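E3 SUMO-protein ligase SIZ2 (Saccharomyces cerevisiae, PDB 6U75) acts as a SUMO E3 ligase of the PIAS family, a zinc-containing enzyme that promotes attachment of SUMO to target proteins and may take part in chromosome maintenance. Local coordinates at residues Y50-F55 with A104-Y109; T181-Q186 with E242-I247. All coordinates share one frame; numbering follows the deposited sequence.

Contact 1: Y50-F55 with A104-Y109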
loop_
_atom_site.group_PDB
_atom_site.type_symbol
_atom_site.label_atom_id
_atom_site.label_comp_id
_atom_site.label_asym_id
_atom_site.label_seq_id
_atom_site.Cartn_x
_atom_site.Cartn_y
_atom_site.Cartn_z
ATOM N N TYR A 50 -6.934 16.268 -0.639
ATOM C CA TYR A 50 -5.625 16.704 -1.108
ATOM C C TYR A 50 -4.702 16.942 0.080
ATOM O O TYR A 50 -5.050 17.672 1.012
ATOM C CB TYR A 50 -5.739 17.977 -1.949
ATOM C CG TYR A 50 -6.376 17.785 -3.313
ATOM C CD1 TYR A 50 -6.805 16.532 -3.739
ATOM C CD2 TYR A 50 -6.540 18.859 -4.177
ATOM C CE1 TYR A 50 -7.384 16.360 -4.983
ATOM C CE2 TYR A 50 -7.115 18.695 -5.422
ATOM C CZ TYR A 50 -7.535 17.444 -5.820
ATOM O OH TYR A 50 -8.109 17.275 -7.059
ATOM N N LYS A 51 -3.524 16.324 0.034
ATOM C CA LYS A 51 -2.517 16.460 1.073
ATOM C C LYS A 51 -1.163 16.728 0.429
ATOM O O LYS A 51 -0.941 16.427 -0.746
ATOM C CB LYS A 51 -2.429 15.199 1.949
ATOM C CG LYS A 51 -3.740 14.776 2.602
ATOM C CD LYS A 51 -4.304 15.859 3.509
ATOM C CE LYS A 51 -5.265 15.283 4.536
ATOM N NZ LYS A 51 -4.546 14.774 5.737
ATOM N N LEU A 52 -0.253 17.299 1.213
ATOM C CA LEU A 52 1.121 17.533 0.776
ATOM C C LEU A 52 1.990 16.415 1.339
ATOM O O LEU A 52 2.202 16.337 2.553
ATOM C CB LEU A 52 1.621 18.901 1.230
ATOM C CG LEU A 52 3.074 19.205 0.855
ATOM C CD1 LEU A 52 3.255 19.172 -0.655
ATOM C CD2 LEU A 52 3.517 20.546 1.418
ATOM N N TYR A 53 2.494 15.555 0.458
ATOM C CA TYR A 53 3.252 14.378 0.850
ATOM C C TYR A 53 4.711 14.527 0.442
ATOM O O TYR A 53 5.014 14.921 -0.692
ATOM C CB TYR A 53 2.661 13.112 0.220
ATOM C CG TYR A 53 1.496 12.508 0.977
ATOM C CD1 TYR A 53 0.888 13.182 2.029
ATOM C CD2 TYR A 53 1.013 11.248 0.645
ATOM C CE1 TYR A 53 -0.171 12.623 2.720
ATOM C CE2 TYR A 53 -0.045 10.684 1.330
ATOM C CZ TYR A 53 -0.633 11.374 2.367
ATOM O OH TYR A 53 -1.685 10.813 3.050
ATOM N N LEU A 54 5.601 14.212 1.379
ATOM C CA LEU A 54 7.029 14.111 1.124
ATOM C C LEU A 54 7.367 12.691 0.691
ATOM O O LEU A 54 6.859 11.719 1.256
ATOM C CB LEU A 54 7.817 14.480 2.380
ATOM C CG LEU A 54 9.343 14.402 2.324
ATOM C CD1 LEU A 54 9.921 15.577 1.554
ATOM C CD2 LEU A 54 9.913 14.348 3.732
ATOM N N PHE A 55 8.226 12.577 -0.318
ATOM C CA PHE A 55 8.630 11.296 -0.876
ATOM C C PHE A 55 10.148 11.205 -0.882
ATOM O O PHE A 55 10.839 12.205 -1.097
ATOM C CB PHE A 55 8.096 11.117 -2.302
ATOM C CG PHE A 55 6.600 11.004 -2.380
ATOM C CD1 PHE A 55 5.803 12.136 -2.356
ATOM C CD2 PHE A 55 5.992 9.765 -2.484
ATOM C CE1 PHE A 55 4.429 12.032 -2.428
ATOM C CE2 PHE A 55 4.618 9.657 -2.557
ATOM C CZ PHE A 55 3.836 10.791 -2.529
ATOM N N ALA A 104 5.478 10.970 3.978
ATOM C CA ALA A 104 5.231 11.748 5.184
ATOM C C ALA A 104 4.245 12.863 4.866
ATOM O O ALA A 104 4.389 13.554 3.852
ATOM C CB ALA A 104 6.531 12.331 5.737
ATOM N N ASN A 105 3.249 13.035 5.732
ATOM C CA ASN A 105 2.208 14.038 5.538
ATOM C C ASN A 105 2.657 15.346 6.178
ATOM O O ASN A 105 2.751 15.446 7.405
ATOM C CB ASN A 105 0.886 13.562 6.134
ATOM C CG ASN A 105 -0.243 14.551 5.917
ATOM O OD1 ASN A 105 -0.213 15.350 4.982
ATOM N ND2 ASN A 105 -1.247 14.500 6.784
ATOM N N LEU A 106 2.931 16.351 5.348
ATOM C CA LEU A 106 3.337 17.669 5.812
ATOM C C LEU A 106 2.172 18.645 5.919
ATOM O O LEU A 106 2.378 19.790 6.336
ATOM C CB LEU A 106 4.394 18.254 4.868
ATOM C CG LEU A 106 5.593 17.367 4.529
ATOM C CD1 LEU A 106 6.443 18.028 3.456
ATOM C CD2 LEU A 106 6.427 17.072 5.766
ATOM N N THR A 107 0.959 18.220 5.566
ATOM C CA THR A 107 -0.157 19.158 5.456
ATOM C C THR A 107 -0.439 19.910 6.750
ATOM O O THR A 107 -0.521 21.150 6.709
ATOM C CB THR A 107 -1.407 18.409 4.982
ATOM O OG1 THR A 107 -1.076 17.575 3.865
ATOM C CG2 THR A 107 -2.494 19.393 4.568
ATOM N N PRO A 108 -0.600 19.257 7.906
ATOM C CA PRO A 108 -1.041 19.998 9.101
ATOM C C PRO A 108 0.002 20.947 9.664
ATOM O O PRO A 108 -0.365 21.869 10.402
ATOM C CB PRO A 108 -1.374 18.883 10.100
ATOM C CG PRO A 108 -0.516 17.747 9.688
ATOM C CD PRO A 108 -0.400 17.825 8.191
ATOM N N TYR A 109 1.282 20.760 9.344
ATOM C CA TYR A 109 2.352 21.574 9.903
ATOM C C TYR A 109 2.847 22.637 8.928
ATOM O O TYR A 109 3.920 23.212 9.138
ATOM C CB TYR A 109 3.505 20.674 10.346
ATOM C CG TYR A 109 3.037 19.412 11.035
ATOM C CD1 TYR A 109 2.419 19.464 12.278
ATOM C CD2 TYR A 109 3.205 18.169 10.440
ATOM C CE1 TYR A 109 1.983 18.313 12.909
ATOM C CE2 TYR A 109 2.773 17.013 11.064
ATOM C CZ TYR A 109 2.163 17.092 12.297
ATOM O OH TYR A 109 1.734 15.943 12.920
#
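Leu54 and Ala104 form an antiparallel hydrogen-bonded pair: Leu54 N donates to Ala104 O at 2.8 Å, and Ala104 N returns the bond to Leu54 O. One step along, Tyr53 and Asn105 make the non-hydrogen-bonded pair, and Leu106 N then donates to Leu52 O at 2.9 Å. This short pairing lies at strand 50-58 of the PINIT domain, which also pairs with strand 130-139. Past Asn105 the second strand ends, and a side chain takes over from the backbone: Leu52 N donates to Thr107 OG1 at 2.8 Å, nearly straight (163°). The same hydroxyl donates to Asn105 OD1 over 2.6 Å, within the plane of the amide carbonyl. Asn105 OD1 also accepts from Thr107 N, which lies above that plane, closing an Asx turn. With CG anti to the backbone N (chi1 -178°), Asn105 also brings OD1 to the edge of the Tyr53 ring, 3.5 Å from CE1. On the face that carries Leu54 and Ala104 the contact is apolar; Leu54 CB meets CD1 of Leu106, from the loop that follows, at 4.0 Å, a layer strand 79-82 extends. The threonine hydroxyl, both acceptor and donor, thus carries the pairing beyond the short strand.

Contact 2: T181-Q186 with E242-I247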
loop_
_atom_site.group_PDB
_atom_site.type_symbol
_atom_site.label_atom_id
_atom_site.label_comp_id
_atom_site.label_asym_id
_atom_site.label_seq_id
_atom_site.Cartn_x
_atom_site.Cartn_y
_atom_site.Cartn_z
ATOM N N THR A 181 -10.246 -31.480 0.715
ATOM C CA THR A 181 -9.413 -30.341 1.071
ATOM C C THR A 181 -10.206 -29.400 1.969
ATOM O O THR A 181 -11.438 -29.369 1.930
ATOM C CB THR A 181 -8.915 -29.599 -0.182
ATOM O OG1 THR A 181 -8.139 -28.459 0.208
ATOM C CG2 THR A 181 -10.080 -29.143 -1.050
ATOM N N VAL A 182 -9.496 -28.640 2.797
ATOM C CA VAL A 182 -10.123 -27.776 3.792
ATOM C C VAL A 182 -10.032 -26.331 3.317
ATOM O O VAL A 182 -8.933 -25.802 3.105
ATOM C CB VAL A 182 -9.484 -27.951 5.179
ATOM C CG1 VAL A 182 -9.930 -29.267 5.799
ATOM C CG2 VAL A 182 -7.964 -27.887 5.098
ATOM N N LEU A 183 -11.190 -25.700 3.148
ATOM C CA LEU A 183 -11.293 -24.288 2.806
ATOM C C LEU A 183 -11.652 -23.510 4.067
ATOM O O LEU A 183 -12.686 -23.774 4.689
ATOM C CB LEU A 183 -12.348 -24.069 1.721
ATOM C CG LEU A 183 -12.745 -22.621 1.420
ATOM C CD1 LEU A 183 -11.585 -21.859 0.803
ATOM C CD2 LEU A 183 -13.962 -22.582 0.512
ATOM N N SER A 184 -10.800 -22.561 4.442
ATOM C CA SER A 184 -11.056 -21.723 5.603
ATOM C C SER A 184 -11.903 -20.523 5.208
ATOM O O SER A 184 -11.660 -19.887 4.178
ATOM C CB SER A 184 -9.742 -21.249 6.228
ATOM O OG SER A 184 -9.982 -20.282 7.237
ATOM N N LEU A 185 -12.907 -20.226 6.027
ATOM C CA LEU A 185 -13.700 -19.015 5.872
ATOM C C LEU A 185 -13.125 -17.844 6.655
ATOM O O LEU A 185 -13.742 -16.774 6.686
ATOM C CB LEU A 185 -15.145 -19.265 6.315
ATOM C CG LEU A 185 -15.894 -20.387 5.593
ATOM C CD1 LEU A 185 -17.356 -20.404 6.012
ATOM C CD2 LEU A 185 -15.767 -20.247 4.083
ATOM N N GLN A 186 -11.965 -18.021 7.281
ATOM C CA GLN A 186 -11.336 -16.991 8.091
ATOM C C GLN A 186 -10.264 -16.267 7.288
ATOM O O GLN A 186 -9.661 -16.827 6.369
ATOM C CB GLN A 186 -10.715 -17.597 9.352
ATOM C CG GLN A 186 -11.670 -18.460 10.156
ATOM C CD GLN A 186 -12.916 -17.710 10.580
ATOM O OE1 GLN A 186 -13.954 -17.786 9.923
ATOM N NE2 GLN A 186 -12.820 -16.979 11.684
ATOM N N GLU A 242 -16.390 -15.484 -6.138
ATOM C CA GLU A 242 -17.811 -15.786 -6.015
ATOM C C GLU A 242 -18.047 -17.083 -5.252
ATOM O O GLU A 242 -19.039 -17.203 -4.527
ATOM C CB GLU A 242 -18.451 -15.864 -7.401
ATOM C CG GLU A 242 -19.968 -15.941 -7.375
ATOM C CD GLU A 242 -20.567 -16.147 -8.751
ATOM O OE1 GLU A 242 -19.805 -16.446 -9.696
ATOM O OE2 GLU A 242 -21.801 -16.010 -8.890
ATOM N N PHE A 243 -17.147 -18.058 -5.393
ATOM C CA PHE A 243 -17.336 -19.352 -4.743
ATOM C C PHE A 243 -17.318 -19.211 -3.224
ATOM O O PHE A 243 -18.281 -19.577 -2.535
ATOM C CB PHE A 243 -16.248 -20.320 -5.219
ATOM C CG PHE A 243 -16.498 -21.753 -4.849
ATOM C CD1 PHE A 243 -17.546 -22.458 -5.417
ATOM C CD2 PHE A 243 -15.669 -22.405 -3.950
ATOM C CE1 PHE A 243 -17.773 -23.780 -5.083
ATOM C CE2 PHE A 243 -15.889 -23.727 -3.615
ATOM C CZ PHE A 243 -16.942 -24.415 -4.182
ATOM N N VAL A 244 -16.221 -18.675 -2.682
ATOM C CA VAL A 244 -16.112 -18.502 -1.237
ATOM C C VAL A 244 -17.172 -17.530 -0.738
ATOM O O VAL A 244 -17.713 -17.688 0.362
ATOM C CB VAL A 244 -14.695 -18.031 -0.861
ATOM C CG1 VAL A 244 -14.559 -17.917 0.651
ATOM C CG2 VAL A 244 -13.648 -18.978 -1.429
ATOM N N ASP A 245 -17.481 -16.504 -1.534
ATOM C CA ASP A 245 -18.502 -15.544 -1.130
ATOM C C ASP A 245 -19.855 -16.223 -0.957
ATOM O O ASP A 245 -20.560 -15.980 0.030
ATOM C CB ASP A 245 -18.593 -14.417 -2.158
ATOM C CG ASP A 245 -19.637 -13.381 -1.796
ATOM O OD1 ASP A 245 -19.421 -12.638 -0.815
ATOM O OD2 ASP A 245 -20.672 -13.311 -2.491
ATOM N N ASN A 246 -20.233 -17.083 -1.905
ATOM C CA ASN A 246 -21.503 -17.791 -1.790
ATOM C C ASN A 246 -21.476 -18.782 -0.634
ATOM O O ASN A 246 -22.486 -18.964 0.056
ATOM C CB ASN A 246 -21.826 -18.508 -3.100
ATOM C CG ASN A 246 -22.017 -17.547 -4.257
ATOM O OD1 ASN A 246 -22.198 -16.346 -4.057
ATOM N ND2 ASN A 246 -21.982 -18.073 -5.476
ATOM N N ILE A 247 -20.333 -19.431 -0.404
ATOM C CA ILE A 247 -20.235 -20.341 0.736
ATOM C C ILE A 247 -20.455 -19.580 2.038
ATOM O O ILE A 247 -21.133 -20.065 2.951
ATOM C CB ILE A 247 -18.884 -21.077 0.729
ATOM C CG1 ILE A 247 -18.825 -22.044 -0.455
ATOM C CG2 ILE A 247 -18.673 -21.819 2.052
ATOM C CD1 ILE A 247 -17.540 -22.839 -0.546
#
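Strand 181-184 and the residues just after it face the first turns of helix 242-249 without any hydrogen bond between them; the nearest CA atoms, those of Leu185 and Val244, are 7.5 Å apart. Within the helix, Ile247 N bonds to Phe243 O, and the three-residue spacing places Val244 and Ile247 one turn apart on the same side; the CB of Ile247 points toward 181-186, while Val244 offers its methyls from the flank. On the other segment an ST turn begins at the last strand residue, Gln186 N donating to Ser184 OG at 3.0 Å, as the chain passes through Leu185. Four aliphatic side chains fill the gap. Leu183, its CG anti to the backbone N (chi1 170°), extends toward the helix, and its CD2 meets Ile247 CD1 tip to tip at 3.7 Å. The same methyl lies 4.1 Å from Val244 CG2, so the end of Leu183 touches both helical residues. Leu185 makes its closest contacts through CD2: this methyl comes within 3.9 Å of Ile247 CG2, the two side chains crossing at about a right angle, and is 4.3 Å from Val244 CG1. All four residues are buried, and Ile260 of strand 257-260 touches Leu183 as well. This is a hydrophobic core between strand and helix in the SP-RING domain, some way from the metal: the Leu183 side chain is about 12 Å from the zinc ion.

How the contacts relate
The two contacts belong to different domains and share no strand, sheet or helix. Contact 1 lies in the PINIT domain, where strand 50-58 pairs with both 104-105 and 130-139; contact 2 lies in the SP-RING part, whose zinc ion is held by Cys203, His205, Cys226 and Cys229. They follow in series along the chain, contact 1 closing before contact 2 opens, with helices 142-150 and 157-168 in between. Their centres are 41 Å apart, on opposite sides of the chain's centre, and their nearest atoms about 29 Å apart. The separation, with a radius of gyration of 23 Å, is consistent with an elongated fragment; each contact is internal to its domain, so neither joins PINIT to SP-RING.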